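Local coordinates for signal recognition 54 kDa protein (PDB 3DM5), which is an archaeal SRP54 protein of the signal recognition particle, joining a helical bundle and a P-loop GTPase-type domain, here holding GDP, to a signal-peptide-binding domain, at residues L147-L150 against L151-H155; I56-R59 against A60-K64; E282-P286 against P287-S291; I78-E81 against E82-F86; A191-H194 against K195-A199. All coordinates share one frame; numbering follows the deposited sequence.

Contact 1: L147-L150 against L151-H155; sequences LRQL and LDRYH. With SO4 (sulfate ion), chain L.
Arg-148 reaches one turn ahead to Asp-152 in an i, i+4 salt bridge, its NE giving a hydrogen bond of 2.9 Å to OD1. The N-H points fairly straight at the oxygen (158°), which lies near the guanidinium plane and takes the bond on its syn lone pair, while the two flat groups are turned 48° apart. Bends at chi2 and chi3 fold the arginine back over the turn and bring NE to OD1. Beyond the bridge, NH2 makes two weak hydrogen bonds to a sulfate ion, at 3.3 Å to O2 and 3.4 Å to O1. The turn itself is the last one of helix 142-151 in the GTPase domain, just ahead of edge strand 157-159. The Arg-148 carbonyl O accepts twice from one face of its plane: from Asp-152 N at 2.9 Å, which ties the aspartate's backbone to the residue its side chain pairs with, and from Leu-151 N at 3.2 Å, which stands well above the plane. At the inner side, Leu-147 CD2 lies 4.4 Å from Leu-151 CD1, and both leucines pack on Val-133 and Val-158 of the sheet. His-145 of the second subunit packs against Arg-148 and Asp-152.

Contact 2: I56-R59 against A60-K64; sequences IQRR and ALEEK
Ion pairs line the C-terminal end of helix 46-62, where the chains of Arg-59 and Glu-63 run out together. Arg-59 NE donates to Glu-63 OE2 at 3.1 Å, with an N-H angle of 160°; the oxygen sits near the guanidinium plane and is met on its syn side, the carboxylate being turned 40° from the guanidinium. NH2 comes to 3.1 Å from Glu-63 OE1, though the position of that oxygen is less sure. This helix belongs to the helical bundle domain, and the same arginine also reaches the neighbouring helix 71-86: NH1 forms a salt bridge with Glu-82 OE2 and NH2 another with Glu-81 OE2, so one guanidinium serves three carboxylates. Arg-58 and Glu-62 meet differently. Glu-62 OE2 stands over a face of the Arg-58 guanidinium, offset toward its rim and 3.7 Å from NE, a long pairing of charges at which no N-H points. Glu-62 CG sits between its backbone N and carbonyl carbon (chi1 71°), and its extended chain lays OE2 3.6 Å from Arg-58 CG. Gln-57 CG runs beside Leu-61 CD2, 3.9 Å away. Leu-61 N bonds to Gln-57 O at 3.0 Å, and Glu-62 N to Arg-58 O at the same length.

Contact 3: E282-P286 against P287-S291; sequences EPFDP and PRFVS
Phe-284 and Phe-289 both swing CG anti to the backbone N (chi1 -169° and 176°), and this brings their rings together across the turn. Phe-284 CE1 comes down over one face of the Phe-289 ring, offset toward the rim and 3.5 Å from Phe-289 CG. The rings meet obliquely, planes 55° apart and centroids separated by 5.0 Å. Leu-259 of helix 255-263 and Ile-272 of the neighbouring strand touch both. Here the chain leaves edge strand 281-283 of the GTPase domain and enters helix 286-293, with Asp-285 at the N-cap position, although its side chain makes no capping bond. Its carbonyl opens the helical hydrogen-bond pattern, taking Phe-289 N at 2.9 Å. One residue on, Pro-286 O receives Val-290 N at 2.8 Å. The side chains of Asp-285 and Arg-288 leave the turn as neighbours, with OD2 of the aspartate against the arginine CG at 3.3 Å. Their charged ends are bridged by a water that donates to Asp-285 OD2 at 2.8 Å and accepts from Arg-288 NE at 3.1 Å. Each also has a direct partner on the third subunit: Lys-331 of that chain for the aspartate and Asp-332 of that chain for the arginine.

Contact 4: I78-E81 against E82-F86; sequences IVYE and ELTKF
Tyr-80 and Thr-84 cross at a slant on helix 71-86, the helix of the bundle domain that packs against helix 286-293 of the GTPase domain. The threonine hydroxyl stands over one face of the tyrosine ring, offset toward the rim, with OG1 3.7 Å from CE2. Its orientation is set by the backbone: OG1 lies beside its own N (chi1 -63°) and gives its hydrogen to Tyr-80 O at 2.9 Å. Thr-84 N reaches that same carbonyl oxygen at 3.1 Å from the opposite face of its plane, so the oxygen is held twice. The ring projects outward with a slight lean toward Thr-84, CG being anti to the backbone N (chi1 167°), and its OH leaves the helix to bond Pro-287 O. Val-290 of helix 286-293 packs on both side chains.

On another side of the helix, Glu-81 and Lys-85 stretch out in parallel, both chains extended beyond CG. Lys-85 CE rests 3.8 Å from Glu-81 CG, methylene against methylene, before the charges meet. The other carboxylate oxygen, OE2, pairs with Lys-77 and Arg-59, so the glutamate is shared among three cations, which would favour its charged form. Val-79 and Leu-83 also run side by side, CG1 to CD1 at 4.2 Å. Between these faces Glu-82 bends at chi2 toward Arg-59 on helix 46-62. The lysine ammonium NZ meets Glu-81 OE1 at 3.2 Å on its anti side, 16° out of the carboxylate plane.

Contact 5: A191-H194 against K195-A199; sequences AGRH and KEDKA. With SO4 (sulfate ion), chain G.
The Arg-193 guanidinium carries the methyl group of Ala-199 on one face and the carboxylate of Asp-197 at its edge. Ala-199 CB sits over the centre of the group, 3.4 Å from CZ. At the edge, NH2 donates to Asp-197 OD2 at 2.8 Å with an N-H angle of 159°; the oxygen lies in the guanidinium plane and is met on its syn side, while NE adds a weak bond of 3.4 Å to OD1. The two side chains cross at about a right angle, their flat groups 46° apart. Bends at chi2 and chi3 curl the arginine round to the aspartate. Asp-197 is the N-cap of helix 198-211: its OD1 accepts from Leu-200 N, so this carboxylate both caps the helix and pairs with the arginine. Its CG is wedged between the backbone N and the carbonyl carbon (chi1 50°), which turns the oxygens back over the first turn. A sulfate ion also sits at this helix start, its O2 taking Lys-198 N at 3.1 Å. The loop follows strand 185-189; Arg-193 shares a backbone hydrogen bond with Gln-109, the ring of His-194 meets that of Trp-139, and Glu-196 packs against helix 228-237.

In the fold
Contacts 2, 3 and 4 form a connected chain through the bundle and its junction with the GTPase domain. Contacts 2 and 4, with centres 13 Å apart, are joined by salt bridges from Arg-59 NH1 to Glu-82 OE2 at 3.0 Å and from Arg-59 NH2 to Glu-81 OE2 at 3.3 Å. Contact 4 meets contact 3 through a probable hydrogen bond of 2.9 Å between Tyr-80 OH and Pro-287 O. Contacts 1 and 5, in the same GTPase domain as contact 3 but touching neither it nor each other, have nearest atoms about 10 Å apart. Neither touches GDP: the side chain of Gln-149 comes within about 6 Å of a bound GDP and that of His-194 within about 10 Å.

Contact 1: L147-L150 against L151-H155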
# COMPACT_ATOMS: atom_id res chain seq x y z
N LEU A 147 -2.80 -24.50 -28.99
CA LEU A 147 -4.20 -24.42 -29.35
C LEU A 147 -4.86 -25.77 -29.18
O LEU A 147 -5.98 -25.85 -28.70
CB LEU A 147 -4.39 -23.89 -30.79
CG LEU A 147 -4.12 -22.41 -31.09
CD1 LEU A 147 -4.03 -22.18 -32.58
CD2 LEU A 147 -5.15 -21.46 -30.46
N ARG A 148 -4.16 -26.84 -29.57
CA ARG A 148 -4.64 -28.21 -29.35
C ARG A 148 -4.92 -28.42 -27.85
O ARG A 148 -5.99 -28.91 -27.46
CB ARG A 148 -3.62 -29.25 -29.82
CG ARG A 148 -3.40 -29.36 -31.33
CD ARG A 148 -4.68 -29.75 -32.02
NE ARG A 148 -5.16 -31.07 -31.64
CZ ARG A 148 -4.54 -32.21 -31.92
NH1 ARG A 148 -3.37 -32.21 -32.54
NH2 ARG A 148 -5.07 -33.36 -31.54
N GLN A 149 -3.93 -28.07 -27.03
CA GLN A 149 -4.04 -28.07 -25.57
C GLN A 149 -5.30 -27.34 -25.06
O GLN A 149 -6.04 -27.87 -24.23
CB GLN A 149 -2.77 -27.48 -24.93
CG GLN A 149 -2.97 -26.94 -23.52
CD GLN A 149 -1.97 -25.85 -23.16
OE1 GLN A 149 -1.01 -25.61 -23.88
NE2 GLN A 149 -2.20 -25.18 -22.05
N LEU A 150 -5.55 -26.14 -25.55
CA LEU A 150 -6.69 -25.37 -25.07
C LEU A 150 -8.04 -25.86 -25.60
O LEU A 150 -9.08 -25.65 -24.98
CB LEU A 150 -6.52 -23.88 -25.40
CG LEU A 150 -5.28 -23.16 -24.87
CD1 LEU A 150 -5.08 -21.76 -25.47
CD2 LEU A 150 -5.35 -23.10 -23.37
N LEU A 151 -8.02 -26.51 -26.76
CA LEU A 151 -9.24 -26.64 -27.54
C LEU A 151 -9.74 -28.07 -27.75
O LEU A 151 -10.92 -28.26 -28.02
CB LEU A 151 -9.07 -25.91 -28.87
CG LEU A 151 -9.15 -24.38 -28.85
CD1 LEU A 151 -8.90 -23.82 -30.24
CD2 LEU A 151 -10.49 -23.90 -28.31
N ASP A 152 -8.86 -29.05 -27.62
CA ASP A 152 -9.27 -30.46 -27.83
C ASP A 152 -10.45 -30.87 -26.94
O ASP A 152 -11.35 -31.59 -27.42
CB ASP A 152 -8.12 -31.45 -27.61
CG ASP A 152 -7.12 -31.47 -28.76
OD1 ASP A 152 -7.31 -30.76 -29.76
OD2 ASP A 152 -6.12 -32.23 -28.64
N ARG A 153 -10.46 -30.43 -25.68
CA ARG A 153 -11.51 -30.81 -24.74
C ARG A 153 -12.86 -30.45 -25.31
O ARG A 153 -13.86 -31.05 -24.96
CB ARG A 153 -11.38 -30.08 -23.39
CG ARG A 153 -10.13 -29.25 -23.20
CD ARG A 153 -10.06 -28.58 -21.82
NE ARG A 153 -8.66 -28.39 -21.44
CZ ARG A 153 -7.99 -27.24 -21.52
NH1 ARG A 153 -8.60 -26.12 -21.95
NH2 ARG A 153 -6.71 -27.21 -21.17
N TYR A 154 -12.89 -29.45 -26.18
CA TYR A 154 -14.17 -28.97 -26.67
C TYR A 154 -14.45 -29.52 -28.05
O TYR A 154 -15.49 -29.25 -28.64
CB TYR A 154 -14.23 -27.44 -26.62
CG TYR A 154 -13.89 -26.91 -25.24
CD1 TYR A 154 -14.81 -26.96 -24.20
CD2 TYR A 154 -12.62 -26.40 -24.97
CE1 TYR A 154 -14.49 -26.50 -22.94
CE2 TYR A 154 -12.29 -25.94 -23.72
CZ TYR A 154 -13.22 -25.99 -22.71
OH TYR A 154 -12.88 -25.52 -21.47
N HIS A 155 -13.52 -30.32 -28.56
CA HIS A 155 -13.65 -30.91 -29.89
C HIS A 155 -13.70 -29.84 -30.99
O HIS A 155 -14.13 -30.11 -32.11
CB HIS A 155 -14.87 -31.82 -29.97
CG HIS A 155 -14.85 -32.92 -28.97
ND1 HIS A 155 -13.99 -34.00 -29.07
CD2 HIS A 155 -15.58 -33.13 -27.84
CE1 HIS A 155 -14.18 -34.81 -28.05
NE2 HIS A 155 -15.14 -34.31 -27.29
S SO4 L . -2.54 -36.20 -31.50
O1 SO4 L . -3.37 -36.05 -32.70
O2 SO4 L . -3.39 -35.98 -30.32
O3 SO4 L . -1.95 -37.54 -31.42
O4 SO4 L . -1.42 -35.26 -31.56

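Contact 2: I56-R59 against A60-K64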
# COMPACT_ATOMS: atom_id res chain seq x y z
N ILE A 56 -16.43 17.28 -17.63
CA ILE A 56 -17.19 16.93 -16.43
C ILE A 56 -17.36 18.14 -15.54
O ILE A 56 -18.45 18.40 -15.06
CB ILE A 56 -16.54 15.78 -15.63
CG1 ILE A 56 -16.51 14.50 -16.46
CG2 ILE A 56 -17.31 15.54 -14.33
CD1 ILE A 56 -16.06 13.27 -15.67
N GLN A 57 -16.27 18.88 -15.32
CA GLN A 57 -16.32 20.10 -14.52
C GLN A 57 -17.34 21.08 -15.08
O GLN A 57 -18.16 21.63 -14.34
CB GLN A 57 -14.96 20.77 -14.49
CG GLN A 57 -14.76 21.72 -13.32
CD GLN A 57 -13.34 22.24 -13.26
OE1 GLN A 57 -12.85 22.85 -14.22
NE2 GLN A 57 -12.65 22.00 -12.15
N ARG A 58 -17.25 21.30 -16.39
CA ARG A 58 -18.10 22.23 -17.11
C ARG A 58 -19.57 21.85 -16.99
O ARG A 58 -20.38 22.64 -16.51
CB ARG A 58 -17.65 22.30 -18.57
CG ARG A 58 -18.55 23.07 -19.52
CD ARG A 58 -18.17 22.74 -20.96
NE ARG A 58 -19.31 22.79 -21.88
CZ ARG A 58 -20.38 22.00 -21.79
NH1 ARG A 58 -20.49 21.11 -20.81
NH2 ARG A 58 -21.37 22.12 -22.67
N ARG A 59 -19.92 20.64 -17.41
CA ARG A 59 -21.30 20.18 -17.30
C ARG A 59 -21.86 20.27 -15.88
O ARG A 59 -23.03 20.60 -15.69
CB ARG A 59 -21.45 18.74 -17.83
CG ARG A 59 -21.15 18.57 -19.31
CD ARG A 59 -21.59 17.20 -19.82
NE ARG A 59 -22.99 16.94 -19.51
CZ ARG A 59 -23.56 15.74 -19.55
NH1 ARG A 59 -22.85 14.68 -19.87
NH2 ARG A 59 -24.85 15.61 -19.25
N ALA A 60 -21.05 19.98 -14.88
CA ALA A 60 -21.52 20.02 -13.49
C ALA A 60 -21.81 21.45 -13.07
O ALA A 60 -22.91 21.75 -12.60
CB ALA A 60 -20.50 19.39 -12.54
N LEU A 61 -20.83 22.32 -13.26
CA LEU A 61 -20.94 23.75 -12.94
C LEU A 61 -22.11 24.48 -13.60
O LEU A 61 -22.80 25.26 -12.93
CB LEU A 61 -19.64 24.47 -13.31
CG LEU A 61 -18.62 24.68 -12.18
CD1 LEU A 61 -18.80 23.66 -11.07
CD2 LEU A 61 -17.20 24.67 -12.73
N GLU A 62 -22.34 24.25 -14.89
CA GLU A 62 -23.29 25.08 -15.62
C GLU A 62 -24.51 24.35 -16.20
O GLU A 62 -25.09 24.79 -17.18
CB GLU A 62 -22.56 25.83 -16.74
CG GLU A 62 -22.11 24.95 -17.89
CD GLU A 62 -21.11 25.64 -18.80
OE1 GLU A 62 -20.24 26.37 -18.28
OE2 GLU A 62 -21.19 25.45 -20.03
N GLU A 63 -24.91 23.25 -15.58
CA GLU A 63 -26.02 22.47 -16.12
C GLU A 63 -27.08 22.29 -15.05
O GLU A 63 -26.79 21.85 -13.94
CB GLU A 63 -25.54 21.11 -16.63
CG GLU A 63 -26.21 20.63 -17.90
CD GLU A 63 -25.53 19.40 -18.47
OE1 GLU A 63 -25.79 18.30 -17.93
OE2 GLU A 63 -24.76 19.53 -19.45
N LYS A 64 -28.31 22.65 -15.39
CA LYS A 64 -29.41 22.54 -14.45
C LYS A 64 -29.98 21.13 -14.47
O LYS A 64 -30.30 20.60 -15.54
CB LYS A 64 -30.50 23.59 -14.74

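Contact 3: E282-P286 against P287-S291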
# COMPACT_ATOMS: atom_id res chain seq x y z
N GLU A 282 -14.74 -11.57 -21.83
CA GLU A 282 -16.10 -11.05 -21.77
C GLU A 282 -16.34 -10.00 -22.87
O GLU A 282 -15.43 -9.26 -23.23
CB GLU A 282 -16.40 -10.53 -20.36
CG GLU A 282 -15.73 -9.23 -20.02
CD GLU A 282 -16.28 -8.60 -18.74
OE1 GLU A 282 -16.20 -9.26 -17.68
OE2 GLU A 282 -16.77 -7.44 -18.80
N PRO A 283 -17.55 -9.98 -23.44
CA PRO A 283 -17.79 -8.97 -24.47
C PRO A 283 -17.74 -7.59 -23.84
O PRO A 283 -18.01 -7.45 -22.65
CB PRO A 283 -19.19 -9.29 -24.98
CG PRO A 283 -19.46 -10.69 -24.55
CD PRO A 283 -18.71 -10.87 -23.27
N PHE A 284 -17.37 -6.59 -24.64
CA PHE A 284 -17.22 -5.25 -24.13
C PHE A 284 -18.39 -4.38 -24.54
O PHE A 284 -18.65 -4.15 -25.73
CB PHE A 284 -15.89 -4.64 -24.58
CG PHE A 284 -15.54 -3.35 -23.86
CD1 PHE A 284 -15.12 -3.37 -22.54
CD2 PHE A 284 -15.63 -2.14 -24.52
CE1 PHE A 284 -14.79 -2.18 -21.88
CE2 PHE A 284 -15.30 -0.96 -23.87
CZ PHE A 284 -14.88 -0.98 -22.55
N ASP A 285 -19.09 -3.91 -23.53
CA ASP A 285 -20.29 -3.12 -23.71
C ASP A 285 -20.12 -1.94 -22.75
O ASP A 285 -20.46 -2.04 -21.56
CB ASP A 285 -21.52 -3.98 -23.36
CG ASP A 285 -22.84 -3.25 -23.57
OD1 ASP A 285 -22.85 -2.00 -23.71
OD2 ASP A 285 -23.87 -3.93 -23.60
N PRO A 286 -19.54 -0.85 -23.27
CA PRO A 286 -19.10 0.35 -22.52
C PRO A 286 -20.03 0.77 -21.38
O PRO A 286 -19.54 0.88 -20.26
CB PRO A 286 -19.01 1.43 -23.61
CG PRO A 286 -18.58 0.67 -24.81
CD PRO A 286 -19.27 -0.71 -24.71
N PRO A 287 -21.32 0.98 -21.65
CA PRO A 287 -22.21 1.46 -20.58
C PRO A 287 -22.36 0.47 -19.42
O PRO A 287 -22.52 0.90 -18.28
CB PRO A 287 -23.57 1.63 -21.30
CG PRO A 287 -23.27 1.58 -22.73
CD PRO A 287 -22.05 0.77 -22.91
N ARG A 288 -22.34 -0.82 -19.72
CA ARG A 288 -22.44 -1.87 -18.71
C ARG A 288 -21.14 -2.01 -17.95
O ARG A 288 -21.13 -2.24 -16.74
CB ARG A 288 -22.71 -3.21 -19.38
CG ARG A 288 -23.85 -3.18 -20.36
CD ARG A 288 -25.11 -3.70 -19.72
NE ARG A 288 -26.28 -3.16 -20.40
CZ ARG A 288 -27.52 -3.26 -19.93
NH1 ARG A 288 -27.75 -3.88 -18.78
NH2 ARG A 288 -28.53 -2.73 -20.62
N PHE A 289 -20.03 -1.89 -18.67
CA PHE A 289 -18.71 -1.99 -18.07
C PHE A 289 -18.48 -0.80 -17.12
O PHE A 289 -18.12 -0.98 -15.97
CB PHE A 289 -17.67 -2.06 -19.16
CG PHE A 289 -16.25 -2.07 -18.67
CD1 PHE A 289 -15.60 -3.27 -18.43
CD2 PHE A 289 -15.53 -0.88 -18.52
CE1 PHE A 289 -14.29 -3.29 -18.00
CE2 PHE A 289 -14.22 -0.89 -18.11
CZ PHE A 289 -13.60 -2.11 -17.84
N VAL A 290 -18.72 0.41 -17.61
CA VAL A 290 -18.52 1.60 -16.79
C VAL A 290 -19.46 1.59 -15.60
O VAL A 290 -19.16 2.14 -14.55
CB VAL A 290 -18.75 2.87 -17.61
CG1 VAL A 290 -18.99 4.06 -16.70
CG2 VAL A 290 -17.56 3.12 -18.47
N SER A 291 -20.60 0.94 -15.76
CA SER A 291 -21.55 0.78 -14.67
C SER A 291 -21.04 -0.16 -13.56
O SER A 291 -21.20 0.16 -12.39
CB SER A 291 -22.91 0.34 -15.20
OG SER A 291 -23.87 0.22 -14.17
O HOH W 1 -26.20 -2.46 -23.46

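Contact 4: I78-E81 against E82-F86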
# COMPACT_ATOMS: atom_id res chain seq x y z
N ILE A 78 -23.87 12.84 -14.87
CA ILE A 78 -22.83 13.42 -15.72
C ILE A 78 -21.55 12.57 -15.76
O ILE A 78 -21.05 12.23 -16.83
CB ILE A 78 -22.47 14.84 -15.25
CG1 ILE A 78 -23.71 15.75 -15.34
CG2 ILE A 78 -21.32 15.38 -16.07
CD1 ILE A 78 -23.50 17.16 -14.80
N VAL A 79 -21.02 12.23 -14.58
CA VAL A 79 -19.86 11.36 -14.48
C VAL A 79 -20.07 10.03 -15.21
O VAL A 79 -19.20 9.59 -15.95
CB VAL A 79 -19.48 11.11 -13.00
CG1 VAL A 79 -18.42 10.01 -12.85
CG2 VAL A 79 -18.99 12.36 -12.37
N TYR A 80 -21.20 9.36 -14.98
CA TYR A 80 -21.43 8.05 -15.58
C TYR A 80 -21.43 8.14 -17.09
O TYR A 80 -20.92 7.25 -17.77
CB TYR A 80 -22.77 7.50 -15.14
CG TYR A 80 -23.24 6.32 -15.94
CD1 TYR A 80 -24.39 6.38 -16.72
CD2 TYR A 80 -22.56 5.12 -15.89
CE1 TYR A 80 -24.84 5.27 -17.43
CE2 TYR A 80 -23.00 4.01 -16.60
CZ TYR A 80 -24.14 4.09 -17.37
OH TYR A 80 -24.55 2.98 -18.07
N GLU A 81 -22.00 9.23 -17.59
CA GLU A 81 -22.22 9.42 -19.02
C GLU A 81 -20.94 9.82 -19.74
O GLU A 81 -20.64 9.34 -20.83
CB GLU A 81 -23.33 10.46 -19.22
CG GLU A 81 -23.41 11.09 -20.60
CD GLU A 81 -24.51 12.13 -20.69
OE1 GLU A 81 -24.69 12.70 -21.80
OE2 GLU A 81 -25.19 12.38 -19.66
N GLU A 82 -20.18 10.70 -19.10
CA GLU A 82 -18.88 11.08 -19.63
C GLU A 82 -17.89 9.90 -19.70
O GLU A 82 -17.24 9.70 -20.73
CB GLU A 82 -18.30 12.25 -18.83
CG GLU A 82 -18.99 13.56 -19.13
CD GLU A 82 -19.10 13.81 -20.63
OE1 GLU A 82 -18.10 13.58 -21.36
OE2 GLU A 82 -20.18 14.24 -21.07
N LEU A 83 -17.81 9.13 -18.61
CA LEU A 83 -16.95 7.96 -18.56
C LEU A 83 -17.35 6.93 -19.60
O LEU A 83 -16.51 6.31 -20.22
CB LEU A 83 -16.95 7.32 -17.15
CG LEU A 83 -15.94 7.90 -16.14
CD1 LEU A 83 -16.01 7.17 -14.79
CD2 LEU A 83 -14.53 7.84 -16.70
N THR A 84 -18.65 6.75 -19.81
CA THR A 84 -19.11 5.80 -20.82
C THR A 84 -18.67 6.18 -22.23
O THR A 84 -18.28 5.30 -23.00
CB THR A 84 -20.64 5.54 -20.78
OG1 THR A 84 -20.98 4.95 -19.53
CG2 THR A 84 -21.03 4.54 -21.89
N LYS A 85 -18.72 7.47 -22.57
CA LYS A 85 -18.29 7.91 -23.91
C LYS A 85 -16.78 7.78 -24.04
O LYS A 85 -16.25 7.56 -25.12
CB LYS A 85 -18.70 9.36 -24.21
CG LYS A 85 -20.20 9.57 -24.32
CD LYS A 85 -20.56 11.05 -24.36
CE LYS A 85 -22.07 11.25 -24.19
NZ LYS A 85 -22.47 12.68 -24.06
N PHE A 86 -16.11 7.90 -22.90
CA PHE A 86 -14.66 7.90 -22.81
C PHE A 86 -14.14 6.51 -23.13
O PHE A 86 -12.99 6.34 -23.54
CB PHE A 86 -14.28 8.35 -21.41
CG PHE A 86 -12.81 8.62 -21.21
CD1 PHE A 86 -12.19 9.66 -21.85
CD2 PHE A 86 -12.08 7.87 -20.29
CE1 PHE A 86 -10.87 9.93 -21.63
CE2 PHE A 86 -10.76 8.14 -20.07
CZ PHE A 86 -10.15 9.17 -20.73

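Contact 5: A191-H194 against K195-A199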
# COMPACT_ATOMS: atom_id res chain seq x y z
N ALA A 191 0.75 -15.19 -37.66
CA ALA A 191 2.05 -15.16 -37.02
C ALA A 191 2.25 -13.85 -36.28
O ALA A 191 1.97 -12.77 -36.81
CB ALA A 191 3.13 -15.33 -38.07
N GLY A 192 2.73 -13.93 -35.05
CA GLY A 192 3.07 -12.73 -34.31
C GLY A 192 4.39 -12.20 -34.81
O GLY A 192 5.00 -12.77 -35.72
N ARG A 193 4.84 -11.08 -34.24
CA ARG A 193 6.19 -10.60 -34.46
C ARG A 193 6.60 -9.96 -33.14
O ARG A 193 5.80 -9.94 -32.21
CB ARG A 193 6.27 -9.60 -35.61
CG ARG A 193 5.56 -10.06 -36.89
CD ARG A 193 6.43 -9.87 -38.11
NE ARG A 193 7.36 -8.75 -37.92
CZ ARG A 193 8.60 -8.72 -38.40
NH1 ARG A 193 9.06 -9.76 -39.10
NH2 ARG A 193 9.38 -7.67 -38.17
N HIS A 194 7.83 -9.46 -33.05
CA HIS A 194 8.27 -8.87 -31.80
C HIS A 194 7.57 -7.56 -31.46
O HIS A 194 7.06 -7.39 -30.36
CB HIS A 194 9.79 -8.70 -31.76
CG HIS A 194 10.47 -9.69 -30.87
ND1 HIS A 194 10.80 -10.96 -31.29
CD2 HIS A 194 10.88 -9.59 -29.58
CE1 HIS A 194 11.40 -11.60 -30.29
NE2 HIS A 194 11.45 -10.80 -29.25
N LYS A 195 7.54 -6.64 -32.41
CA LYS A 195 6.77 -5.43 -32.23
C LYS A 195 5.77 -5.25 -33.36
O LYS A 195 5.74 -6.04 -34.31
CB LYS A 195 7.68 -4.21 -32.09
CG LYS A 195 9.08 -4.44 -32.60
CD LYS A 195 10.00 -3.27 -32.25
CE LYS A 195 10.44 -3.31 -30.79
NZ LYS A 195 11.42 -2.22 -30.50
N GLU A 196 4.95 -4.22 -33.23
CA GLU A 196 3.98 -3.92 -34.27
C GLU A 196 4.63 -2.99 -35.28
O GLU A 196 4.30 -1.81 -35.36
CB GLU A 196 2.72 -3.30 -33.68
CG GLU A 196 1.69 -2.94 -34.74
CD GLU A 196 0.38 -2.48 -34.15
OE1 GLU A 196 0.08 -2.81 -32.99
OE2 GLU A 196 -0.35 -1.77 -34.87
N ASP A 197 5.56 -3.54 -36.04
CA ASP A 197 6.31 -2.74 -37.00
C ASP A 197 5.68 -2.79 -38.39
O ASP A 197 4.66 -3.45 -38.59
CB ASP A 197 7.77 -3.19 -37.04
CG ASP A 197 7.92 -4.69 -37.20
OD1 ASP A 197 6.98 -5.34 -37.70
OD2 ASP A 197 8.98 -5.23 -36.84
N LYS A 198 6.26 -2.08 -39.35
CA LYS A 198 5.72 -2.09 -40.70
C LYS A 198 5.59 -3.51 -41.25
O LYS A 198 4.61 -3.82 -41.92
CB LYS A 198 6.55 -1.20 -41.63
CG LYS A 198 6.45 0.28 -41.31
CD LYS A 198 7.21 1.11 -42.32
CE LYS A 198 8.65 0.61 -42.49
NZ LYS A 198 9.53 1.62 -43.15
N ALA A 199 6.56 -4.37 -40.96
CA ALA A 199 6.47 -5.76 -41.41
C ALA A 199 5.14 -6.37 -41.01
O ALA A 199 4.45 -6.95 -41.84
CB ALA A 199 7.60 -6.61 -40.86
S SO4 G . 9.38 0.31 -38.64
O1 SO4 G . 9.84 -1.01 -39.07
O2 SO4 G . 7.99 0.26 -38.18
O3 SO4 G . 10.24 0.78 -37.56
O4 SO4 G . 9.47 1.25 -39.76